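Local atomic coordinates of periplasmic binding protein/LacI transcriptional regulator (Burkholderia multivorans, PDB entry 4YLE), a protein that probably serves as the substrate-binding component of an ABC transporter, capturing a simple sugar or related solute in the periplasm. Residues Asp155-Lys160 with Ala226-Asn231. Sequence-based numbering, arbitrary orientation.
Sequences DYLAKK and ALLCGN
No flat group takes part where Leu157 meets Ala226 and Leu228; the aromatic rings near it belong to the surroundings, Tyr252 touching both Leu157 and Ala226, and Phe186 touching Leu228. The contact itself illustrates how one branched side chain can carry the meeting of a helix with a particular strand. A chi1 of 175° swings the Leu157 fork opposite its backbone N and out from helix 146-160 toward strand 226-229, setting CD2 between Leu228 and Ala226. CD2 does most of the touching: it lies 3.6 Å from Leu228 CG and 3.7 Å from Leu228 CD1, meeting the fork of that leucine rather than one methyl alone. The same CD2 is 3.8 Å from Ala226 CB, while CD1 approaches Ala226 CB at 4.0 Å. The CA atoms of Leu157 and Ala226 are 8.3 Å apart, the closest backbone approach of the two segments. No hydrogen bond crosses this buried, wholly apolar interface. Met190 of helix 177-193 also touches Leu228, whereas Leu227 points away and, like Cys229, packs on helix 232-244. Beyond the strand, Asn231 caps that helix through OD1 to Met234 N and hydrogen-bonds through ND2 to a bound ligand of unknown identity. Helices on both faces of a parallel sheet, with ligand bound past a strand's C-terminal end, are characteristic of the Rossmann-like lobes of sugar-binding periplasmic proteins.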
# COMPACT_ATOMS: atom_id res chain seq x y z
N ASP A 155 -0.80 -14.05 -11.85
CA ASP A 155 -0.48 -15.40 -12.36
C ASP A 155 -1.49 -16.44 -11.90
O ASP A 155 -1.85 -17.33 -12.67
CB ASP A 155 0.92 -15.85 -11.91
CG ASP A 155 2.04 -15.19 -12.70
OD1 ASP A 155 1.77 -14.61 -13.78
OD2 ASP A 155 3.20 -15.25 -12.24
N TYR A 156 -1.91 -16.38 -10.64
CA TYR A 156 -2.90 -17.32 -10.15
C TYR A 156 -4.21 -17.17 -10.93
O TYR A 156 -4.80 -18.16 -11.37
CB TYR A 156 -3.12 -17.14 -8.66
CG TYR A 156 -3.93 -18.25 -8.04
CD1 TYR A 156 -3.38 -19.52 -7.84
CD2 TYR A 156 -5.24 -18.05 -7.69
CE1 TYR A 156 -4.13 -20.54 -7.27
CE2 TYR A 156 -5.99 -19.07 -7.14
CZ TYR A 156 -5.44 -20.30 -6.92
OH TYR A 156 -6.21 -21.32 -6.38
N LEU A 157 -4.67 -15.93 -11.09
CA LEU A 157 -5.83 -15.66 -11.90
C LEU A 157 -5.69 -16.18 -13.32
O LEU A 157 -6.62 -16.77 -13.86
CB LEU A 157 -6.10 -14.16 -11.95
CG LEU A 157 -7.23 -13.69 -12.87
CD1 LEU A 157 -8.61 -14.26 -12.47
CD2 LEU A 157 -7.25 -12.15 -12.84
N ALA A 158 -4.53 -15.97 -13.93
CA ALA A 158 -4.33 -16.41 -15.32
C ALA A 158 -4.59 -17.89 -15.49
O ALA A 158 -5.10 -18.31 -16.53
CB ALA A 158 -2.92 -16.08 -15.77
N LYS A 159 -4.28 -18.69 -14.48
CA LYS A 159 -4.49 -20.13 -14.57
C LYS A 159 -5.97 -20.46 -14.75
O LYS A 159 -6.32 -21.52 -15.30
CB LYS A 159 -3.96 -20.85 -13.32
CG LYS A 159 -2.55 -20.52 -12.90
CD LYS A 159 -1.57 -20.48 -14.07
CE LYS A 159 -0.26 -19.81 -13.66
NZ LYS A 159 0.18 -18.80 -14.67
N LYS A 160 -6.83 -19.56 -14.26
CA LYS A 160 -8.27 -19.79 -14.22
C LYS A 160 -8.97 -19.22 -15.45
O LYS A 160 -10.12 -19.57 -15.74
CB LYS A 160 -8.86 -19.18 -12.94
CG LYS A 160 -8.46 -19.95 -11.69
CD LYS A 160 -9.63 -20.20 -10.77
CE LYS A 160 -9.39 -21.40 -9.86
NZ LYS A 160 -10.58 -21.63 -8.99
N ALA A 226 -12.72 -10.84 -15.48
CA ALA A 226 -12.08 -10.64 -14.20
C ALA A 226 -11.82 -9.17 -13.94
O ALA A 226 -11.68 -8.35 -14.85
CB ALA A 226 -10.78 -11.39 -14.13
N LEU A 227 -11.75 -8.86 -12.66
CA LEU A 227 -11.36 -7.55 -12.17
C LEU A 227 -10.16 -7.71 -11.27
O LEU A 227 -10.25 -8.40 -10.26
CB LEU A 227 -12.50 -6.92 -11.40
CG LEU A 227 -13.71 -6.54 -12.28
CD1 LEU A 227 -15.03 -6.52 -11.49
CD2 LEU A 227 -13.47 -5.22 -12.98
N LEU A 228 -9.05 -7.06 -11.64
CA LEU A 228 -7.82 -7.18 -10.88
C LEU A 228 -7.66 -5.88 -10.10
O LEU A 228 -7.48 -4.81 -10.70
CB LEU A 228 -6.62 -7.40 -11.80
CG LEU A 228 -6.58 -8.66 -12.66
CD1 LEU A 228 -7.59 -8.62 -13.79
CD2 LEU A 228 -5.17 -8.85 -13.21
N CYS A 229 -7.72 -5.96 -8.77
CA CYS A 229 -7.81 -4.78 -7.92
C CYS A 229 -6.55 -4.56 -7.13
O CYS A 229 -6.03 -5.50 -6.53
CB CYS A 229 -8.99 -4.89 -6.96
SG CYS A 229 -10.55 -5.12 -7.81
N GLY A 230 -6.10 -3.31 -7.12
CA GLY A 230 -4.87 -2.93 -6.47
C GLY A 230 -4.85 -3.06 -4.95
O GLY A 230 -3.78 -3.08 -4.34
N ASN A 231 -6.00 -3.14 -4.31
CA ASN A 231 -6.03 -3.48 -2.87
C ASN A 231 -7.35 -4.18 -2.54
O ASN A 231 -8.24 -4.24 -3.37
CB ASN A 231 -5.75 -2.23 -2.01
CG ASN A 231 -6.92 -1.31 -1.89
OD1 ASN A 231 -7.86 -1.38 -2.67
ND2 ASN A 231 -6.87 -0.41 -0.90